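Local coordinates for protein apical membrane antigen 1, soluble form (Toxoplasma gondii, PDB 2Y8R) that takes part in host cell invasion as the parasite-surface component of the moving junction, where it joins a complex of rhoptry neck proteins, at residues 93-98 with 192-197; 101-106 with 170-175. The protein carries 1 engineered substitution. All coordinates share one frame; numbering follows the deposited sequence.

Both contacts lie in DI of the ectodomain, and along the chain interaction 2 is nested inside the loop that interaction 1 closes. Their centres are about 17 Å apart, yet they touch: Tyr196 OH lies 3.3 Å from Phe101 CE1, and Trp195 CH2 lies 3.5 Å from Met175 CE. The aromatic pair of interaction 1 thus packs directly against interaction 2. Residues of DII reach both, Ser291 bonding to Trp195 and Trp296 to the backbone at Ala172. This is consistent with the place in AMA1 proteins where a DII loop lies over the apolar groove that receives the RON2 peptide.

Interaction 1 of 2, residues 93-98 with 192-197; sequences SGNPLP and DLTWYC
Leu97 reaches down onto Trp195 and sets one methyl, CD2, squarely over the six-membered ring of the indole. Leu97 CD2 is 3.4 Å from the centroid of that Trp195 ring and only 9° off the normal, a close CH-pi contact. A chi1 of -110°, away from the usual staggered values, and a nearly eclipsed chi2 together put CD2 there. The backbone of Leu97 is held as well: its N donates to Thr194 O at 3.1 Å, in a somewhat bent bond. The carbonyl O of Leu97 sits at the edge of the Tyr196 ring, 3.1 Å from Tyr196 CD2, and Leu97 CB packs 3.8 Å from Tyr196 CE2. Pro96, entered through a cis peptide, lays its CB against the backbone at Trp195 and Tyr196, 4.3 Å from Tyr196 CB. The two segments run in roughly the same direction here, 23° apart.

Packing slackens at Asn95 and Asp192. Asn95 is partly exposed and Asp192 lies on the surface. Asn95 CB comes 3.6 Å from Leu193 O, so this end meets mainly the backbone of 192-194, and the CB of Asp192 is directed away from 93-98.

Neighbours within the chain tie down the polar atoms of the tight end. Leu97 O accepts from Gln70 NE2, Pro96 O bonds to Tyr76 OH, and the indole NE1 donates to Ser291 O in DII. Cys197, which ends the segment, forms a disulfide with Cys184.

The chemistry is therefore that of apolar and aromatic packing pinned by one backbone hydrogen bond, which fixes the loop after helix 87-93 against the start of strand 195-201, with the indole NH linking this part of DI to DII.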
ATOM      1  N   SER A  93     -26.912  21.303  -6.292  1.00 26.95           N
ATOM      2  CA  SER A  93     -26.904  19.997  -6.888  1.00 25.65           C
ATOM      3  C   SER A  93     -28.059  19.139  -6.399  1.00 25.47           C
ATOM      4  O   SER A  93     -28.514  18.271  -7.124  1.00 25.50           O
ATOM      5  CB  SER A  93     -25.587  19.304  -6.572  1.00 25.89           C
ATOM      6  OG  SER A  93     -25.613  18.720  -5.285  1.00 24.77           O
ATOM      7  N   GLY A  94     -28.512  19.355  -5.166  1.00 24.76           N
ATOM      8  CA  GLY A  94     -29.367  18.380  -4.498  1.00 24.41           C
ATOM      9  C   GLY A  94     -28.593  17.096  -4.172  1.00 24.66           C
ATOM     10  O   GLY A  94     -27.382  16.984  -4.465  1.00 25.25           O
ATOM     11  N   ASN A  95     -29.266  16.133  -3.538  1.00 23.36           N
ATOM     12  CA  ASN A  95     -28.666  14.826  -3.256  1.00 22.52           C
ATOM     13  C   ASN A  95     -28.286  14.004  -4.531  1.00 21.33           C
ATOM     14  O   ASN A  95     -29.058  13.971  -5.501  1.00 21.80           O
ATOM     15  CB  ASN A  95     -29.599  14.028  -2.347  1.00 22.39           C
ATOM     16  CG  ASN A  95     -29.720  14.638  -0.969  1.00 23.58           C
ATOM     17  OD1 ASN A  95     -30.696  14.399  -0.257  1.00 23.93           O
ATOM     18  ND2 ASN A  95     -28.722  15.422  -0.576  1.00 23.78           N
ATOM     19  N   PRO A  96     -27.104  13.347  -4.537  1.00 19.32           N
ATOM     20  CA  PRO A  96     -26.057  13.276  -3.519  1.00 18.33           C
ATOM     21  C   PRO A  96     -25.027  14.384  -3.728  1.00 17.45           C
ATOM     22  O   PRO A  96     -25.109  15.117  -4.702  1.00 17.11           O
ATOM     23  CB  PRO A  96     -25.421  11.912  -3.801  1.00 17.66           C
ATOM     24  CG  PRO A  96     -25.448  11.820  -5.236  1.00 17.88           C
ATOM     25  CD  PRO A  96     -26.738  12.529  -5.701  1.00 18.54           C
ATOM     26  N   LEU A  97     -24.069  14.478  -2.818  1.00 17.09           N
ATOM     27  CA  LEU A  97     -23.085  15.588  -2.747  1.00 16.20           C
ATOM     28  C   LEU A  97     -22.260  15.704  -4.012  1.00 15.10           C
ATOM     29  O   LEU A  97     -21.660  14.727  -4.444  1.00 15.57           O
ATOM     30  CB  LEU A  97     -22.105  15.244  -1.642  1.00 16.55           C
ATOM     31  CG  LEU A  97     -21.965  15.923  -0.293  1.00 19.56           C
ATOM     32  CD1 LEU A  97     -23.194  16.712   0.136  1.00 21.75           C
ATOM     33  CD2 LEU A  97     -21.602  14.864   0.735  1.00 20.90           C
ATOM     34  N   PRO A  98     -22.174  16.890  -4.605  1.00 13.97           N
ATOM     35  CA  PRO A  98     -21.170  16.905  -5.666  1.00 12.97           C
ATOM     36  C   PRO A  98     -19.741  16.904  -5.093  1.00 12.47           C
ATOM     37  O   PRO A  98     -19.544  16.972  -3.885  1.00 12.61           O
ATOM     38  CB  PRO A  98     -21.446  18.237  -6.370  1.00 12.88           C
ATOM     39  CG  PRO A  98     -21.977  19.138  -5.301  1.00 12.37           C
ATOM     40  CD  PRO A  98     -22.656  18.245  -4.267  1.00 14.19           C
ATOM     41  N   ASP A 192     -32.554   9.681  -2.164  1.00 31.03           N
ATOM     42  CA  ASP A 192     -32.742  10.353  -0.879  1.00 31.00           C
ATOM     43  C   ASP A 192     -31.425  10.549  -0.081  1.00 30.46           C
ATOM     44  O   ASP A 192     -31.367  11.348   0.867  1.00 30.09           O
ATOM     45  CB  ASP A 192     -33.721   9.520  -0.034  1.00 31.40           C
ATOM     46  CG  ASP A 192     -33.686   8.016  -0.394  1.00 33.76           C
ATOM     47  OD1 ASP A 192     -34.152   7.650  -1.499  1.00 36.96           O
ATOM     48  OD2 ASP A 192     -33.210   7.192   0.415  1.00 36.47           O
ATOM     49  N   LEU A 193     -30.392   9.798  -0.455  1.00 29.34           N
ATOM     50  CA  LEU A 193     -29.176   9.701   0.338  1.00 28.52           C
ATOM     51  C   LEU A 193     -28.182  10.837   0.085  1.00 27.15           C
ATOM     52  O   LEU A 193     -27.876  11.195  -1.058  1.00 27.50           O
ATOM     53  CB  LEU A 193     -28.537   8.321   0.156  1.00 29.22           C
ATOM     54  CG  LEU A 193     -29.483   7.124   0.455  1.00 32.51           C
ATOM     55  CD1 LEU A 193     -28.817   5.768   0.320  1.00 33.03           C
ATOM     56  CD2 LEU A 193     -30.162   7.203   1.848  1.00 35.14           C
ATOM     57  N   THR A 194     -27.718  11.424   1.181  1.00 25.30           N
ATOM     58  CA  THR A 194     -26.762  12.527   1.167  1.00 22.88           C
ATOM     59  C   THR A 194     -25.457  12.145   0.474  1.00 21.60           C
ATOM     60  O   THR A 194     -24.988  12.848  -0.400  1.00 21.35           O
ATOM     61  CB  THR A 194     -26.510  12.999   2.614  1.00 22.59           C
ATOM     62  OG1 THR A 194     -27.673  13.674   3.108  1.00 21.83           O
ATOM     63  CG2 THR A 194     -25.344  13.935   2.691  1.00 23.61           C
ATOM     64  N   TRP A 195     -24.876  11.020   0.857  1.00 20.76           N
ATOM     65  CA  TRP A 195     -23.604  10.622   0.308  1.00 20.55           C
ATOM     66  C   TRP A 195     -23.711   9.708  -0.912  1.00 21.26           C
ATOM     67  O   TRP A 195     -24.515   8.739  -0.957  1.00 21.27           O
ATOM     68  CB  TRP A 195     -22.738   9.968   1.384  1.00 20.14           C
ATOM     69  CG  TRP A 195     -22.100  10.981   2.284  1.00 21.94           C
ATOM     70  CD1 TRP A 195     -22.616  11.498   3.437  1.00 21.85           C
ATOM     71  CD2 TRP A 195     -20.840  11.634   2.081  1.00 20.78           C
ATOM     72  NE1 TRP A 195     -21.749  12.427   3.970  1.00 21.52           N
ATOM     73  CE2 TRP A 195     -20.649  12.521   3.162  1.00 21.54           C
ATOM     74  CE3 TRP A 195     -19.841  11.530   1.106  1.00 21.82           C
ATOM     75  CZ2 TRP A 195     -19.507  13.326   3.285  1.00 20.88           C
ATOM     76  CZ3 TRP A 195     -18.693  12.337   1.232  1.00 22.56           C
ATOM     77  CH2 TRP A 195     -18.548  13.220   2.309  1.00 20.55           C
ATOM     78  N   TYR A 196     -22.875  10.003  -1.899  1.00 20.78           N
ATOM     79  CA  TYR A 196     -22.524   9.005  -2.879  1.00 20.56           C
ATOM     80  C   TYR A 196     -21.655   7.923  -2.201  1.00 21.02           C
ATOM     81  O   TYR A 196     -20.934   8.205  -1.228  1.00 21.52           O
ATOM     82  CB  TYR A 196     -21.797   9.693  -4.024  1.00 20.95           C
ATOM     83  CG  TYR A 196     -20.621  10.539  -3.573  1.00 20.89           C
ATOM     84  CD1 TYR A 196     -19.387   9.957  -3.291  1.00 19.75           C
ATOM     85  CD2 TYR A 196     -20.740  11.909  -3.422  1.00 22.85           C
ATOM     86  CE1 TYR A 196     -18.306  10.714  -2.861  1.00 19.54           C
ATOM     87  CE2 TYR A 196     -19.644  12.672  -2.992  1.00 22.51           C
ATOM     88  CZ  TYR A 196     -18.441  12.045  -2.717  1.00 21.08           C
ATOM     89  OH  TYR A 196     -17.350  12.761  -2.287  1.00 27.34           O
ATOM     90  N   CYS A 197     -21.720   6.682  -2.680  1.00 21.34           N
ATOM     91  CA  CYS A 197     -20.794   5.643  -2.208  1.00 20.80           C
ATOM     92  C   CYS A 197     -19.423   5.800  -2.859  1.00 20.86           C
ATOM     93  O   CYS A 197     -19.309   6.349  -3.958  1.00 21.05           O
ATOM     94  CB  CYS A 197     -21.315   4.247  -2.518  1.00 21.44           C
ATOM     95  SG  CYS A 197     -22.991   3.831  -1.917  1.00 21.02           S
TER

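Interaction 2 of 2, residues 101-106 with 170-175; sequences FNLNFV and ILAVSM. Engineered in segment 170-175: Ala172 (natural residue Tyr).
Phe101 presents a ring face to Val173, and the methyl CG1 stands over its centre, 3.8 Å from the centroid and 1° off the normal. With chi1 at -176°, Val173 swings CG1 over the middle of the ring while its CB, nearer the ring's root, stays 3.6 Å from Phe101 CG. The two side chains cross at a slant, and the far part of the ring runs on past the valine until Phe101 CE2 is 3.3 Å from Met175 O, which approaches obliquely. Elsewhere, the Phe101 ring makes an edge-to-face pair with Phe198.

Leu103 and Ile170 are arranged differently: they lie side by side and point the same way, with Leu103 CD2 3.7 Å from Ile170 CG2. Leu103 CB also packs 3.8 Å from CB of Ala172, an engineered residue in place of the natural tyrosine. Between these two apolar patches the backbones meet through two weak hydrogen bonds, Val173 N to Phe101 O at 3.3 Å and Leu103 N to Ile170 O at 3.0 Å, the two segments running in opposite directions.

Asn102 CB points away, but the amide swings back beside Ile170. Its polar atoms are satisfied elsewhere: OD1 accepts from Ser114 OG and His169 ND1, and ND2 donates to Asp83 OD1. The carbonyl of Ala172 receives the indole NH of Trp296 from DII.

The buried parts of two loops thus pack beside the end of strand 167-170 in the PAN-like DI, an arrangement probably bordering the apolar groove to which RON2 binds in AMA1 proteins.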
ATOM      1  N   PHE A 101     -12.976  14.633  -2.580  1.00  6.23           N
ATOM      2  CA  PHE A 101     -12.491  14.581  -1.192  1.00  7.41           C
ATOM      3  C   PHE A 101     -11.459  15.708  -0.856  1.00  8.39           C
ATOM      4  O   PHE A 101     -10.999  15.750   0.275  1.00  9.23           O
ATOM      5  CB  PHE A 101     -11.820  13.222  -0.937  1.00  6.97           C
ATOM      6  CG  PHE A 101     -12.781  12.017  -0.770  1.00  6.92           C
ATOM      7  CD1 PHE A 101     -14.148  12.110  -1.014  1.00  8.43           C
ATOM      8  CD2 PHE A 101     -12.268  10.777  -0.387  1.00  7.56           C
ATOM      9  CE1 PHE A 101     -14.987  11.014  -0.830  1.00  7.16           C
ATOM     10  CE2 PHE A 101     -13.100   9.653  -0.222  1.00  9.95           C
ATOM     11  CZ  PHE A 101     -14.471   9.782  -0.454  1.00  6.79           C
ATOM     12  N   ASN A 102     -11.079  16.580  -1.808  1.00  8.83           N
ATOM     13  CA  ASN A 102      -9.968  17.582  -1.588  1.00  9.93           C
ATOM     14  C   ASN A 102     -10.308  18.686  -0.602  1.00 10.32           C
ATOM     15  O   ASN A 102     -11.230  19.447  -0.827  1.00  9.97           O
ATOM     16  CB  ASN A 102      -9.491  18.246  -2.906  1.00  9.10           C
ATOM     17  CG  ASN A 102      -8.150  19.056  -2.755  1.00 11.62           C
ATOM     18  OD1 ASN A 102      -7.078  18.484  -2.605  1.00 11.35           O
ATOM     19  ND2 ASN A 102      -8.230  20.384  -2.867  1.00  9.74           N
ATOM     20  N   LEU A 103      -9.538  18.778   0.483  1.00 12.79           N
ATOM     21  CA  LEU A 103      -9.452  20.004   1.325  1.00 14.35           C
ATOM     22  C   LEU A 103      -9.381  21.272   0.487  1.00 15.24           C
ATOM     23  O   LEU A 103      -8.766  21.258  -0.545  1.00 15.61           O
ATOM     24  CB  LEU A 103      -8.265  19.946   2.266  1.00 13.35           C
ATOM     25  CG  LEU A 103      -8.153  21.079   3.289  1.00 14.61           C
ATOM     26  CD1 LEU A 103      -9.393  21.302   4.157  1.00 11.57           C
ATOM     27  CD2 LEU A 103      -6.934  20.849   4.164  1.00 15.26           C
ATOM     28  N   ASN A 104     -10.025  22.352   0.916  1.00 17.00           N
ATOM     29  CA  ASN A 104     -10.221  23.505   0.040  1.00 19.04           C
ATOM     30  C   ASN A 104     -10.242  24.791   0.816  1.00 21.03           C
ATOM     31  O   ASN A 104     -10.607  25.853   0.295  1.00 21.20           O
ATOM     32  CB  ASN A 104     -11.558  23.401  -0.683  1.00 19.47           C
ATOM     33  CG  ASN A 104     -12.707  23.705   0.214  1.00 17.47           C
ATOM     34  OD1 ASN A 104     -12.694  23.376   1.388  1.00 18.56           O
ATOM     35  ND2 ASN A 104     -13.694  24.369  -0.319  1.00 19.44           N
ATOM     36  N   PHE A 105      -9.918  24.657   2.094  1.00 23.53           N
ATOM     37  CA  PHE A 105      -9.409  25.734   2.947  1.00 26.19           C
ATOM     38  C   PHE A 105      -8.425  26.660   2.209  1.00 27.06           C
ATOM     39  O   PHE A 105      -7.680  26.228   1.331  1.00 27.20           O
ATOM     40  CB  PHE A 105      -8.712  25.062   4.130  1.00 26.05           C
ATOM     41  CG  PHE A 105      -8.329  25.985   5.244  1.00 29.93           C
ATOM     42  CD1 PHE A 105      -9.235  26.290   6.258  1.00 32.12           C
ATOM     43  CD2 PHE A 105      -7.034  26.506   5.319  1.00 33.25           C
ATOM     44  CE1 PHE A 105      -8.874  27.106   7.334  1.00 34.04           C
ATOM     45  CE2 PHE A 105      -6.646  27.335   6.394  1.00 35.65           C
ATOM     46  CZ  PHE A 105      -7.571  27.629   7.408  1.00 36.28           C
ATOM     47  N   VAL A 106      -8.458  27.936   2.588  1.00 29.04           N
ATOM     48  CA  VAL A 106      -7.567  29.002   2.086  1.00 30.27           C
ATOM     49  C   VAL A 106      -7.059  29.811   3.291  1.00 31.26           C
ATOM     50  O   VAL A 106      -7.881  30.304   4.076  1.00 31.10           O
ATOM     51  CB  VAL A 106      -8.314  29.974   1.110  1.00 30.39           C
ATOM     52  CG1 VAL A 106      -8.462  29.357  -0.305  1.00 30.84           C
ATOM     53  CG2 VAL A 106      -9.691  30.394   1.670  1.00 30.46           C
ATOM     54  N   ILE A 170      -4.068  17.545  -0.024  1.00 16.62           N
ATOM     55  CA  ILE A 170      -4.458  17.247   1.353  1.00 16.44           C
ATOM     56  C   ILE A 170      -5.946  16.877   1.306  1.00 16.79           C
ATOM     57  O   ILE A 170      -6.762  17.603   0.714  1.00 16.79           O
ATOM     58  CB  ILE A 170      -4.160  18.428   2.292  1.00 16.11           C
ATOM     59  CG1 ILE A 170      -2.669  18.800   2.206  1.00 17.52           C
ATOM     60  CG2 ILE A 170      -4.472  18.096   3.734  1.00 14.69           C
ATOM     61  CD1 ILE A 170      -1.682  17.679   2.527  1.00 15.27           C
ATOM     62  N   LEU A 171      -6.308  15.723   1.863  1.00 16.63           N
ATOM     63  CA  LEU A 171      -7.710  15.261   1.695  1.00 15.96           C
ATOM     64  C   LEU A 171      -8.609  15.576   2.895  1.00 15.76           C
ATOM     65  O   LEU A 171      -8.466  15.005   3.972  1.00 16.44           O
ATOM     66  CB  LEU A 171      -7.770  13.793   1.321  1.00 14.65           C
ATOM     67  CG  LEU A 171      -7.109  13.291   0.025  1.00 13.70           C
ATOM     68  CD1 LEU A 171      -7.223  11.778  -0.032  1.00  8.62           C
ATOM     69  CD2 LEU A 171      -7.653  13.915  -1.271  1.00 11.75           C
ATOM     70  N   ALA A 172      -9.534  16.505   2.724  1.00 15.49           N
ATOM     71  CA  ALA A 172     -10.406  16.844   3.841  1.00 15.34           C
ATOM     72  C   ALA A 172     -11.199  15.626   4.306  1.00 15.55           C
ATOM     73  O   ALA A 172     -11.452  15.497   5.504  1.00 16.51           O
ATOM     74  CB  ALA A 172     -11.299  18.005   3.502  1.00 15.34           C
ATOM     75  N   VAL A 173     -11.528  14.709   3.387  1.00 15.01           N
ATOM     76  CA  VAL A 173     -12.255  13.496   3.736  1.00 14.60           C
ATOM     77  C   VAL A 173     -11.267  12.389   4.015  1.00 15.35           C
ATOM     78  O   VAL A 173     -10.458  12.032   3.152  1.00 16.08           O
ATOM     79  CB  VAL A 173     -13.290  13.033   2.614  1.00 14.50           C
ATOM     80  CG1 VAL A 173     -14.087  11.823   3.075  1.00 13.22           C
ATOM     81  CG2 VAL A 173     -14.245  14.157   2.206  1.00 12.27           C
ATOM     82  N   SER A 174     -11.340  11.854   5.227  1.00 15.98           N
ATOM     83  CA  SER A 174     -10.619  10.656   5.628  1.00 16.76           C
ATOM     84  C   SER A 174     -11.396   9.361   5.398  1.00 17.69           C
ATOM     85  O   SER A 174     -10.779   8.290   5.408  1.00 18.55           O
ATOM     86  CB  SER A 174     -10.203  10.716   7.092  1.00 16.62           C
ATOM     87  OG  SER A 174     -11.191  11.328   7.908  1.00 17.12           O
ATOM     88  N   MET A 175     -12.711   9.424   5.156  1.00 17.92           N
ATOM     89  CA  MET A 175     -13.452   8.173   4.896  1.00 18.01           C
ATOM     90  C   MET A 175     -12.874   7.528   3.666  1.00 18.58           C
ATOM     91  O   MET A 175     -12.462   8.208   2.728  1.00 19.29           O
ATOM     92  CB  MET A 175     -14.971   8.366   4.711  1.00 17.79           C
ATOM     93  CG  MET A 175     -15.681   9.018   5.869  1.00 16.23           C
ATOM     94  SD  MET A 175     -17.398   9.341   5.481  1.00 22.50           S
ATOM     95  CE  MET A 175     -17.320  10.794   4.457  1.00 17.16           C
TER